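Methyltransferase domain-containing protein (Serratia marcescens, PDB 7CLU) catalyses an S-adenosyl-L-methionine-dependent O-methylation in the prodigiosin synthetic pathway of Serratia marcescens, probably working as a homodimer. Local coordinates at the interface of chains A and B. Coordinates in Å, arbitrary orientation; residue numbers count along the deposited sequence, not the author numbering. Chains: chain A/B, Methyltransferase domain-containing protein.

Contact 1: the interface of chains A and B. Residues chain A 5, 8-9; chain B 90, 92, 95.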
loop_
_atom_site.group_PDB
_atom_site.type_symbol
_atom_site.label_atom_id
_atom_site.label_comp_id
_atom_site.label_asym_id
_atom_site.label_seq_id
_atom_site.Cartn_x
_atom_site.Cartn_y
_atom_site.Cartn_z
ATOM N N LYS A 5 -16.772 1.523 -7.695
ATOM C CA LYS A 5 -15.723 0.761 -8.364
ATOM C C LYS A 5 -14.419 1.541 -8.399
ATOM O O LYS A 5 -13.335 0.962 -8.252
ATOM C CB LYS A 5 -16.178 0.389 -9.782
ATOM C CG LYS A 5 -15.118 -0.296 -10.658
ATOM C CD LYS A 5 -15.512 -0.285 -12.147
ATOM C CE LYS A 5 -14.290 -0.536 -13.047
ATOM N NZ LYS A 5 -14.592 -0.790 -14.505
ATOM N N ALA A 8 -12.492 1.191 -5.021
ATOM C CA ALA A 8 -11.806 -0.089 -4.890
ATOM C C ALA A 8 -10.550 -0.117 -5.748
ATOM O O ALA A 8 -9.481 -0.531 -5.287
ATOM C CB ALA A 8 -12.764 -1.218 -5.249
ATOM N N VAL A 9 -10.648 0.390 -6.983
ATOM C CA VAL A 9 -9.493 0.437 -7.874
ATOM C C VAL A 9 -8.416 1.327 -7.285
ATOM O O VAL A 9 -7.235 0.969 -7.273
ATOM C CB VAL A 9 -9.911 0.923 -9.276
ATOM C CG1 VAL A 9 -8.675 1.251 -10.127
ATOM C CG2 VAL A 9 -10.808 -0.097 -9.978
ATOM N N GLN B 90 -18.648 -5.837 -14.178
ATOM C CA GLN B 90 -17.683 -4.883 -13.642
ATOM C C GLN B 90 -16.711 -5.492 -12.633
ATOM O O GLN B 90 -16.026 -4.741 -11.929
ATOM C CB GLN B 90 -18.422 -3.720 -12.995
ATOM C CG GLN B 90 -19.371 -3.025 -13.920
ATOM C CD GLN B 90 -18.950 -1.603 -14.157
ATOM O OE1 GLN B 90 -19.350 -0.690 -13.427
ATOM N NE2 GLN B 90 -18.113 -1.401 -15.169
ATOM N N LEU B 92 -13.709 -6.799 -10.580
ATOM C CA LEU B 92 -12.329 -6.338 -10.544
ATOM C C LEU B 92 -11.317 -7.465 -10.356
ATOM O O LEU B 92 -10.121 -7.189 -10.216
ATOM C CB LEU B 92 -12.164 -5.287 -9.436
ATOM C CG LEU B 92 -12.868 -3.941 -9.692
ATOM C CD1 LEU B 92 -12.705 -2.958 -8.507
ATOM C CD2 LEU B 92 -12.370 -3.311 -10.979
ATOM N N LEU B 95 -8.181 -7.140 -12.367
ATOM C CA LEU B 95 -7.156 -6.226 -11.880
ATOM C C LEU B 95 -6.412 -6.826 -10.693
ATOM O O LEU B 95 -5.183 -6.734 -10.606
ATOM C CB LEU B 95 -7.789 -4.884 -11.503
ATOM C CG LEU B 95 -6.842 -3.835 -10.912
ATOM C CD1 LEU B 95 -5.739 -3.453 -11.898
ATOM C CD2 LEU B 95 -7.641 -2.626 -10.463
#
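B:Leu92 lays its two methyls against A:Ala8, A:Val9 and the stem of A:Lys5, midway along helix 5-12 of chain A. One methyl, B:Leu92 CD1, meets the methyl of the alanine, A:Ala8 CB, at 3.7 Å. The other, B:Leu92 CD2, lies 3.7 Å from A:Val9 CG2, a valine methyl that B:Leu92 CD1 touches as well; the two side chains cross at about a right angle. Leucine suits the place because its branched end can touch several neighbours at once, while alanine is small enough to let it come close to the helix backbone. A second, looser touch runs from A:Val9 CG1 to B:Leu95 CD2, 4.0 Å apart. With CG1 anti to the backbone N (chi1 168°), the valine turns CG2 chiefly towards B:Leu92, and CG1 packs on B:Leu95.

A:Lys5, one turn earlier, extends past B:Leu92. The methylene A:Lys5 CE passes 4.0 Å from B:Leu92 CD2, the aliphatic stem serving as a cover for the leucine. Its terminal amine then arrives beside the side-chain amide of B:Gln90, with A:Lys5 NZ 3.6 Å from B:Gln90 NE2, a proximity and not a bond. The glutamine bends at chi2 (-116°) and crosses the lysine stem nearly perpendicularly. A long, flexible, polar-ended pair would suit what is probably the edge of the apolar contact.

The patch is part of the two-fold subunit interface of this O-methyltransferase, and helix 5-12, in the dimerisation domain, supplies the chain A side. B:Gln90 and B:Leu92 belong to the loop leading into helix 93-107, which carries B:Leu95 on its first turn; the N-terminal helix of one subunit thus rests against this junction of the other.

Contact 2: the interface of chains A and B. Residues chain A 8, 11-12; chain B 18, 21-22, 25, 95.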
loop_
_atom_site.group_PDB
_atom_site.type_symbol
_atom_site.label_atom_id
_atom_site.label_comp_id
_atom_site.label_asym_id
_atom_site.label_seq_id
_atom_site.Cartn_x
_atom_site.Cartn_y
_atom_site.Cartn_z
ATOM N N ALA A 8 -12.492 1.191 -5.021
ATOM C CA ALA A 8 -11.806 -0.089 -4.890
ATOM C C ALA A 8 -10.550 -0.117 -5.748
ATOM O O ALA A 8 -9.481 -0.531 -5.287
ATOM C CB ALA A 8 -12.764 -1.218 -5.249
ATOM N N GLN A 11 -7.860 1.963 -4.189
ATOM C CA GLN A 11 -7.184 1.331 -3.059
ATOM C C GLN A 11 -6.369 0.113 -3.474
ATOM O O GLN A 11 -5.285 -0.112 -2.925
ATOM C CB GLN A 11 -8.193 0.973 -1.981
ATOM C CG GLN A 11 -8.907 2.175 -1.452
ATOM C CD GLN A 11 -9.494 1.931 -0.088
ATOM O OE1 GLN A 11 -10.672 1.582 0.041
ATOM N NE2 GLN A 11 -8.674 2.108 0.948
ATOM N N MET A 12 -6.842 -0.667 -4.456
ATOM C CA MET A 12 -6.040 -1.780 -4.947
ATOM C C MET A 12 -4.704 -1.311 -5.525
ATOM O O MET A 12 -3.734 -2.076 -5.523
ATOM C CB MET A 12 -6.819 -2.582 -5.999
ATOM C CG MET A 12 -8.014 -3.359 -5.444
ATOM S SD MET A 12 -9.199 -3.837 -6.737
ATOM C CE MET A 12 -8.173 -4.933 -7.708
ATOM N N ALA B 18 -4.592 -2.433 -0.131
ATOM C CA ALA B 18 -4.554 -2.953 -1.492
ATOM C C ALA B 18 -4.597 -4.478 -1.487
ATOM O O ALA B 18 -5.403 -5.093 -2.196
ATOM C CB ALA B 18 -3.303 -2.443 -2.212
ATOM N N LEU B 21 -7.983 -6.122 -0.469
ATOM C CA LEU B 21 -8.914 -6.188 -1.587
ATOM C C LEU B 21 -8.537 -7.288 -2.577
ATOM O O LEU B 21 -9.405 -8.043 -3.030
ATOM C CB LEU B 21 -8.969 -4.819 -2.281
ATOM C CG LEU B 21 -9.756 -3.805 -1.467
ATOM C CD1 LEU B 21 -9.588 -2.379 -2.021
ATOM C CD2 LEU B 21 -11.225 -4.192 -1.470
ATOM N N THR B 22 -7.257 -7.387 -2.958
ATOM C CA THR B 22 -6.921 -8.376 -3.982
ATOM C C THR B 22 -7.001 -9.798 -3.428
ATOM O O THR B 22 -7.442 -10.718 -4.132
ATOM C CB THR B 22 -5.536 -8.124 -4.589
ATOM O OG1 THR B 22 -4.517 -8.436 -3.633
ATOM C CG2 THR B 22 -5.371 -6.672 -5.090
ATOM N N LEU B 25 -10.605 -10.689 -3.453
ATOM C CA LEU B 25 -11.033 -11.044 -4.799
ATOM C C LEU B 25 -10.527 -12.424 -5.200
ATOM O O LEU B 25 -11.281 -13.241 -5.746
ATOM C CB LEU B 25 -10.538 -9.992 -5.777
ATOM C CG LEU B 25 -11.245 -8.649 -5.601
ATOM C CD1 LEU B 25 -10.489 -7.556 -6.368
ATOM C CD2 LEU B 25 -12.685 -8.762 -6.055
ATOM N N LEU B 95 -8.181 -7.140 -12.367
ATOM C CA LEU B 95 -7.156 -6.226 -11.880
ATOM C C LEU B 95 -6.412 -6.826 -10.693
ATOM O O LEU B 95 -5.183 -6.734 -10.606
ATOM C CB LEU B 95 -7.789 -4.884 -11.503
ATOM C CG LEU B 95 -6.842 -3.835 -10.912
ATOM C CD1 LEU B 95 -5.739 -3.453 -11.898
ATOM C CD2 LEU B 95 -7.641 -2.626 -10.463
#
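A:Met12 and B:Leu21 form the centre of this patch, which buries 55 Å² of the methionine and 35 Å² of its partner. They cross at about a right angle, and A:Met12 CG packs 3.6 Å from B:Leu21 CB, close to the root of the leucine. Beyond this point the methionine bends at its last torsion (chi3 64°), which carries the methyl A:Met12 CE into a group of leucines on chain B. There it lies 3.6 Å from B:Leu95 CD2 and 3.7 Å from B:Leu25 CD1. The unbranched thioether is apolar and flexible, well suited to threading between side chains that come from two different helices, 15-26 and 93-107.

With CG of B:Leu21 lying beside the backbone N (chi1 -75°), one of its methyls, B:Leu21 CD1, reaches A:Gln11 CB at 3.6 Å. The backbone carbonyl oxygen A:Ala8 O is 3.8 Å from the same B:Leu21 CD1. The leucine therefore touches both a side-chain stem and the backbone of helix 5-12. A:Gln11 offers mainly its first methylene to this contact. One turn before B:Leu21, B:Ala18 brings its methyl up to the end of the same helix, with B:Ala18 CB 3.4 Å from A:Met12 O; a small residue probably allows the two helices to come close here.

By fitting the C-terminal end of helix 5-12 against helices 15-26 and 93-107 of the partner, the patch helps to join the subunits, probably as part of the dimer's apolar core.

The C-alpha centres of contact 1 and contact 2 are about 7 Å apart, and the two patches share A:Ala8 and B:Leu95. Together they form a continuous strip along helix 5-12 of chain A, running from A:Lys5 to A:Met12, with helix 93-107 of chain B common to both. Two-fold symmetry repeats the strip with the chains exchanged, as expected of a dimerisation domain. The centre of contact 1 lies about 30 Å from A:His247, the predicted proton acceptor, and that of contact 2 about 20 Å from B:His247. Their evident part is in assembly, though the structure does not exclude an indirect influence on the active site.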